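Local coordinates for protein alpha-fucosidase (Bifidobacterium bifidum, PDB 2EAB) that probably hydrolyses terminal alpha-1,2-linked L-fucose from glycans, this chain being the family 95 catalytic part of a longer, calcium-binding protein, at residues P187-V192 with A305-D310; K247-N252 with D310-G315. One frame throughout, in Å; residues are numbered along the deposited sequence.

Contact 1 of 2, residues P187-V192 with A305-D310; sequences PDNVMV and AKVVQD
V307 meets the carbonyl oxygens of D188 and N189 and the side chain of V190 with one methyl group. Its CB points from helix 297-314 toward the start of strand 190-197. CG1 does the touching. It is set anti to the backbone N (chi1 175°), and this carries it across to the bend in the chain. There V307 CG1 lies 3.1 Å from N189 O, a close carbon-oxygen approach. The same V307 CG1 is 3.9 Å from D188 O. It also lies 4.1 Å from V190 CB, which is the apolar part of the contact. The other branch, V307 CG2, stays further off, 4.4 Å from the amide nitrogen N189 ND2.

No direct hydrogen bond joins the two segments. A water does so instead. It donates to D188 O and to V307 O, at 2.7 Å from each. The bend is a G1 beta bulge, in which N189 and V190 both face S185. N189 has the positive phi (52°) of such a bulge. On the helix, K306 NZ and D310 OD2 form a salt bridge along one turn, 2.8 Å long, on the syn side of the carboxylate oxygen.

The carboxylate of D188 is paired with K314, near the end of the same helix. D188 also packs on V319 and A322 of helix 316-331. V307 and V308 rest on A279 of strand 273-282, which neighbours strand 190-197 in the antiparallel sheet. The contact thus sits where helix 297-314 lies over the sheet beside the turn from strand 176-185 to strand 190-197.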
loop_
_atom_site.group_PDB
_atom_site.type_symbol
_atom_site.label_atom_id
_atom_site.label_comp_id
_atom_site.label_asym_id
_atom_site.label_seq_id
_atom_site.Cartn_x
_atom_site.Cartn_y
_atom_site.Cartn_z
ATOM N N PRO A 187 -18.484 -10.286 -4.678
ATOM C CA PRO A 187 -19.940 -10.318 -4.460
ATOM C C PRO A 187 -20.467 -11.578 -3.771
ATOM O O PRO A 187 -21.361 -11.482 -2.935
ATOM C CB PRO A 187 -20.513 -10.223 -5.880
ATOM C CG PRO A 187 -19.479 -9.536 -6.654
ATOM C CD PRO A 187 -18.165 -9.999 -6.090
ATOM N N ASP A 188 -19.921 -12.738 -4.121
ATOM C CA ASP A 188 -20.392 -13.998 -3.548
ATOM C C ASP A 188 -19.444 -14.578 -2.502
ATOM O O ASP A 188 -19.678 -15.667 -1.971
ATOM C CB ASP A 188 -20.721 -14.997 -4.659
ATOM C CG ASP A 188 -21.998 -14.632 -5.392
ATOM O OD1 ASP A 188 -23.054 -14.554 -4.730
ATOM O OD2 ASP A 188 -21.944 -14.394 -6.616
ATOM N N ASN A 189 -18.390 -13.821 -2.201
ATOM C CA ASN A 189 -17.478 -14.123 -1.098
ATOM C C ASN A 189 -16.937 -15.553 -1.117
ATOM O O ASN A 189 -16.904 -16.239 -0.090
ATOM C CB ASN A 189 -18.144 -13.815 0.243
ATOM C CG ASN A 189 -17.144 -13.707 1.361
ATOM O OD1 ASN A 189 -15.991 -13.346 1.128
ATOM N ND2 ASN A 189 -17.566 -14.027 2.574
ATOM N N VAL A 190 -16.507 -15.994 -2.292
ATOM C CA VAL A 190 -16.213 -17.401 -2.497
ATOM C C VAL A 190 -15.137 -17.581 -3.557
ATOM O O VAL A 190 -15.058 -16.808 -4.514
ATOM C CB VAL A 190 -17.511 -18.195 -2.862
ATOM C CG1 VAL A 190 -18.044 -17.802 -4.249
ATOM C CG2 VAL A 190 -17.298 -19.702 -2.762
ATOM N N MET A 191 -14.297 -18.590 -3.359
ATOM C CA MET A 191 -13.299 -18.979 -4.341
ATOM C C MET A 191 -13.875 -20.104 -5.194
ATOM O O MET A 191 -14.522 -21.018 -4.681
ATOM C CB MET A 191 -12.013 -19.420 -3.637
ATOM C CG MET A 191 -10.904 -19.895 -4.562
ATOM S SD MET A 191 -9.396 -20.319 -3.671
ATOM C CE MET A 191 -8.865 -18.716 -3.069
ATOM N N VAL A 192 -13.637 -20.020 -6.496
ATOM C CA VAL A 192 -14.162 -20.987 -7.450
ATOM C C VAL A 192 -13.004 -21.620 -8.204
ATOM O O VAL A 192 -12.099 -20.923 -8.659
ATOM C CB VAL A 192 -15.156 -20.311 -8.436
ATOM C CG1 VAL A 192 -15.578 -21.267 -9.548
ATOM C CG2 VAL A 192 -16.383 -19.789 -7.694
ATOM N N ALA A 305 -20.325 -22.687 5.784
ATOM C CA ALA A 305 -21.155 -23.633 5.031
ATOM C C ALA A 305 -22.174 -22.921 4.147
ATOM O O ALA A 305 -22.406 -23.322 3.002
ATOM C CB ALA A 305 -21.853 -24.605 5.974
ATOM N N LYS A 306 -22.769 -21.857 4.676
ATOM C CA LYS A 306 -23.773 -21.099 3.939
ATOM C C LYS A 306 -23.158 -20.352 2.756
ATOM O O LYS A 306 -23.810 -20.179 1.726
ATOM C CB LYS A 306 -24.508 -20.133 4.870
ATOM C CG LYS A 306 -25.757 -19.508 4.270
ATOM C CD LYS A 306 -26.437 -18.578 5.260
ATOM C CE LYS A 306 -27.736 -18.017 4.705
ATOM N NZ LYS A 306 -27.504 -17.096 3.562
ATOM N N VAL A 307 -21.905 -19.913 2.897
ATOM C CA VAL A 307 -21.209 -19.248 1.794
ATOM C C VAL A 307 -21.113 -20.179 0.587
ATOM O O VAL A 307 -21.493 -19.800 -0.522
ATOM C CB VAL A 307 -19.796 -18.747 2.185
ATOM C CG1 VAL A 307 -19.074 -18.187 0.966
ATOM C CG2 VAL A 307 -19.883 -17.689 3.274
ATOM N N VAL A 308 -20.621 -21.399 0.803
ATOM C CA VAL A 308 -20.456 -22.341 -0.307
ATOM C C VAL A 308 -21.798 -22.836 -0.854
ATOM O O VAL A 308 -21.943 -23.019 -2.065
ATOM C CB VAL A 308 -19.485 -23.522 0.009
ATOM C CG1 VAL A 308 -18.063 -23.012 0.195
ATOM C CG2 VAL A 308 -19.930 -24.322 1.228
ATOM N N GLN A 309 -22.775 -23.025 0.030
ATOM C CA GLN A 309 -24.109 -23.453 -0.397
ATOM C C GLN A 309 -24.814 -22.376 -1.220
ATOM O O GLN A 309 -25.377 -22.676 -2.277
ATOM C CB GLN A 309 -24.981 -23.884 0.789
ATOM C CG GLN A 309 -26.291 -24.571 0.375
ATOM C CD GLN A 309 -26.056 -25.877 -0.364
ATOM O OE1 GLN A 309 -25.402 -26.779 0.150
ATOM N NE2 GLN A 309 -26.593 -25.981 -1.576
ATOM N N ASP A 310 -24.770 -21.129 -0.749
ATOM C CA ASP A 310 -25.364 -20.013 -1.483
ATOM C C ASP A 310 -24.758 -19.864 -2.875
ATOM O O ASP A 310 -25.475 -19.606 -3.846
ATOM C CB ASP A 310 -25.215 -18.695 -0.714
ATOM C CG ASP A 310 -26.191 -18.568 0.452
ATOM O OD1 ASP A 310 -27.167 -19.347 0.537
ATOM O OD2 ASP A 310 -25.984 -17.667 1.294
HETATM O O HOH W 1 -21.803 -17.196 -1.303
#

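Contact 2 of 2, residues K247-N252 with D310-G315; sequences KVVLDN and DAANKG
Within D310-G315, A312 is the residue that touches strand 241-250, against K247 and V249. The second segment begins two residues earlier, at D310. Its carbonyl oxygen, D310 O, accepts the backbone bond from K314 N at 3.2 Å. A311 follows, and its methyl group packs on Y277 of strand 273-282. A311 O takes the bond from G315 N at 3.0 Å.

A312 comes next. Its CB points at the strand and lies alongside the outer methylenes of K247. The distance from A312 CB to K247 CE is 3.6 Å, and to K247 CD it is 3.8 Å. V249 adds a looser apolar touch, with V249 CG2 at 4.2 Å from A312 CB. The lysine chain is extended from CB through CE, with CG anti to the backbone N (chi1 -177°). It bends only at its last torsion (chi4 67°), which turns the ammonium group off the line of the chain. K247 NZ then forms a salt bridge with D227 and a hydrogen bond with Q309. The methylenes pack while the charge is paired elsewhere.

N313 has its CB directed away from the strand, and its OD1 is held by Q309. G315 leaves the helical backbone angles with a positive phi of 92°. A CB there would press on the carbonyl oxygen of K314, which accounts for the glycine. G315 is also the N-cap of helix 316-331.

This is a helix packed on an antiparallel sheet and then broken at a glycine. The sheet is part of the N-terminal beta-sandwich. The helix follows its last strand and, as in related enzymes, probably belongs to the link to the helical catalytic barrel.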
loop_
_atom_site.group_PDB
_atom_site.type_symbol
_atom_site.label_atom_id
_atom_site.label_comp_id
_atom_site.label_asym_id
_atom_site.label_seq_id
_atom_site.Cartn_x
_atom_site.Cartn_y
_atom_site.Cartn_z
ATOM N N LYS A 247 -16.723 -27.350 -1.327
ATOM C CA LYS A 247 -17.911 -28.037 -1.817
ATOM C C LYS A 247 -17.679 -28.415 -3.277
ATOM O O LYS A 247 -17.414 -27.550 -4.114
ATOM C CB LYS A 247 -19.133 -27.126 -1.671
ATOM C CG LYS A 247 -20.458 -27.756 -2.075
ATOM C CD LYS A 247 -21.581 -26.745 -1.959
ATOM C CE LYS A 247 -22.937 -27.363 -2.270
ATOM N NZ LYS A 247 -23.360 -28.368 -1.257
ATOM N N VAL A 248 -17.776 -29.712 -3.570
ATOM C CA VAL A 248 -17.494 -30.237 -4.904
ATOM C C VAL A 248 -18.803 -30.523 -5.641
ATOM O O VAL A 248 -19.604 -31.356 -5.201
ATOM C CB VAL A 248 -16.623 -31.520 -4.831
ATOM C CG1 VAL A 248 -16.283 -32.022 -6.223
ATOM C CG2 VAL A 248 -15.346 -31.258 -4.042
ATOM N N VAL A 249 -19.017 -29.823 -6.753
ATOM C CA VAL A 249 -20.255 -29.955 -7.524
ATOM C C VAL A 249 -19.979 -30.536 -8.913
ATOM O O VAL A 249 -19.358 -29.889 -9.759
ATOM C CB VAL A 249 -21.015 -28.602 -7.638
ATOM C CG1 VAL A 249 -22.371 -28.794 -8.317
ATOM C CG2 VAL A 249 -21.202 -27.968 -6.264
ATOM N N LEU A 250 -20.444 -31.764 -9.132
ATOM C CA LEU A 250 -20.299 -32.443 -10.419
ATOM C C LEU A 250 -21.307 -31.901 -11.424
ATOM O O LEU A 250 -22.482 -31.729 -11.094
ATOM C CB LEU A 250 -20.523 -33.952 -10.265
ATOM C CG LEU A 250 -19.704 -34.780 -9.272
ATOM C CD1 LEU A 250 -20.330 -36.157 -9.111
ATOM C CD2 LEU A 250 -18.257 -34.906 -9.708
ATOM N N ASP A 251 -20.848 -31.642 -12.648
ATOM C CA ASP A 251 -21.741 -31.262 -13.744
ATOM C C ASP A 251 -22.748 -32.368 -14.032
ATOM O O ASP A 251 -22.371 -33.535 -14.162
ATOM C CB ASP A 251 -20.947 -30.962 -15.016
ATOM C CG ASP A 251 -20.528 -29.510 -15.120
ATOM O OD1 ASP A 251 -20.404 -28.834 -14.077
ATOM O OD2 ASP A 251 -20.315 -29.046 -16.258
ATOM N N ASN A 252 -24.024 -31.987 -14.115
ATOM C CA ASN A 252 -25.123 -32.895 -14.476
ATOM C C ASN A 252 -25.201 -34.160 -13.613
ATOM O O ASN A 252 -25.839 -35.146 -13.996
ATOM C CB ASN A 252 -25.051 -33.267 -15.967
ATOM C CG ASN A 252 -24.880 -32.054 -16.870
ATOM O OD1 ASN A 252 -25.690 -31.126 -16.850
ATOM N ND2 ASN A 252 -23.822 -32.064 -17.677
ATOM N N ASP A 310 -24.770 -21.129 -0.749
ATOM C CA ASP A 310 -25.364 -20.013 -1.483
ATOM C C ASP A 310 -24.758 -19.864 -2.875
ATOM O O ASP A 310 -25.475 -19.606 -3.846
ATOM C CB ASP A 310 -25.215 -18.695 -0.714
ATOM C CG ASP A 310 -26.191 -18.568 0.452
ATOM O OD1 ASP A 310 -27.167 -19.347 0.537
ATOM O OD2 ASP A 310 -25.984 -17.667 1.294
ATOM N N ALA A 311 -23.439 -20.031 -2.965
ATOM C CA ALA A 311 -22.731 -19.939 -4.237
ATOM C C ALA A 311 -23.145 -21.063 -5.188
ATOM O O ALA A 311 -23.456 -20.814 -6.357
ATOM C CB ALA A 311 -21.227 -19.949 -4.008
ATOM N N ALA A 312 -23.158 -22.294 -4.678
ATOM C CA ALA A 312 -23.565 -23.455 -5.467
ATOM C C ALA A 312 -24.997 -23.308 -5.971
ATOM O O ALA A 312 -25.299 -23.671 -7.111
ATOM C CB ALA A 312 -23.414 -24.721 -4.654
ATOM N N ASN A 313 -25.868 -22.764 -5.123
ATOM C CA ASN A 313 -27.262 -22.524 -5.487
ATOM C C ASN A 313 -27.401 -21.551 -6.655
ATOM O O ASN A 313 -28.253 -21.742 -7.530
ATOM C CB ASN A 313 -28.064 -22.031 -4.280
ATOM C CG ASN A 313 -28.302 -23.121 -3.240
ATOM O OD1 ASN A 313 -27.983 -24.295 -3.451
ATOM N ND2 ASN A 313 -28.863 -22.726 -2.104
ATOM N N LYS A 314 -26.557 -20.519 -6.671
ATOM C CA LYS A 314 -26.511 -19.572 -7.787
ATOM C C LYS A 314 -25.950 -20.211 -9.054
ATOM O O LYS A 314 -26.410 -19.921 -10.162
ATOM C CB LYS A 314 -25.695 -18.331 -7.413
ATOM C CG LYS A 314 -26.439 -17.379 -6.506
ATOM C CD LYS A 314 -25.697 -16.069 -6.327
ATOM C CE LYS A 314 -26.412 -15.196 -5.313
ATOM N NZ LYS A 314 -25.733 -13.889 -5.095
ATOM N N GLY A 315 -24.959 -21.082 -8.885
ATOM C CA GLY A 315 -24.371 -21.806 -10.005
ATOM C C GLY A 315 -23.176 -21.106 -10.619
ATOM O O GLY A 315 -23.024 -19.884 -10.499
#

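Both contacts lay helix 297-314 on the same antiparallel sheet, and they share D310. Their centres are 10 Å apart. Contact 1 uses the middle of the helix, and contact 2 its end. Each is partly buried, so neither is pure core nor pure surface. Contact 1 is nearer the bound calcium and relies on backbone carbonyls and a bridging water. Contact 2 is further from the chain's centre, away from the annotated sites, and purely side-chain packing. Polar and methyl groups tie them together. Q309 of contact 1 reaches K247 of contact 2, and V190 CG1 packs on A311 CB at 3.8 Å.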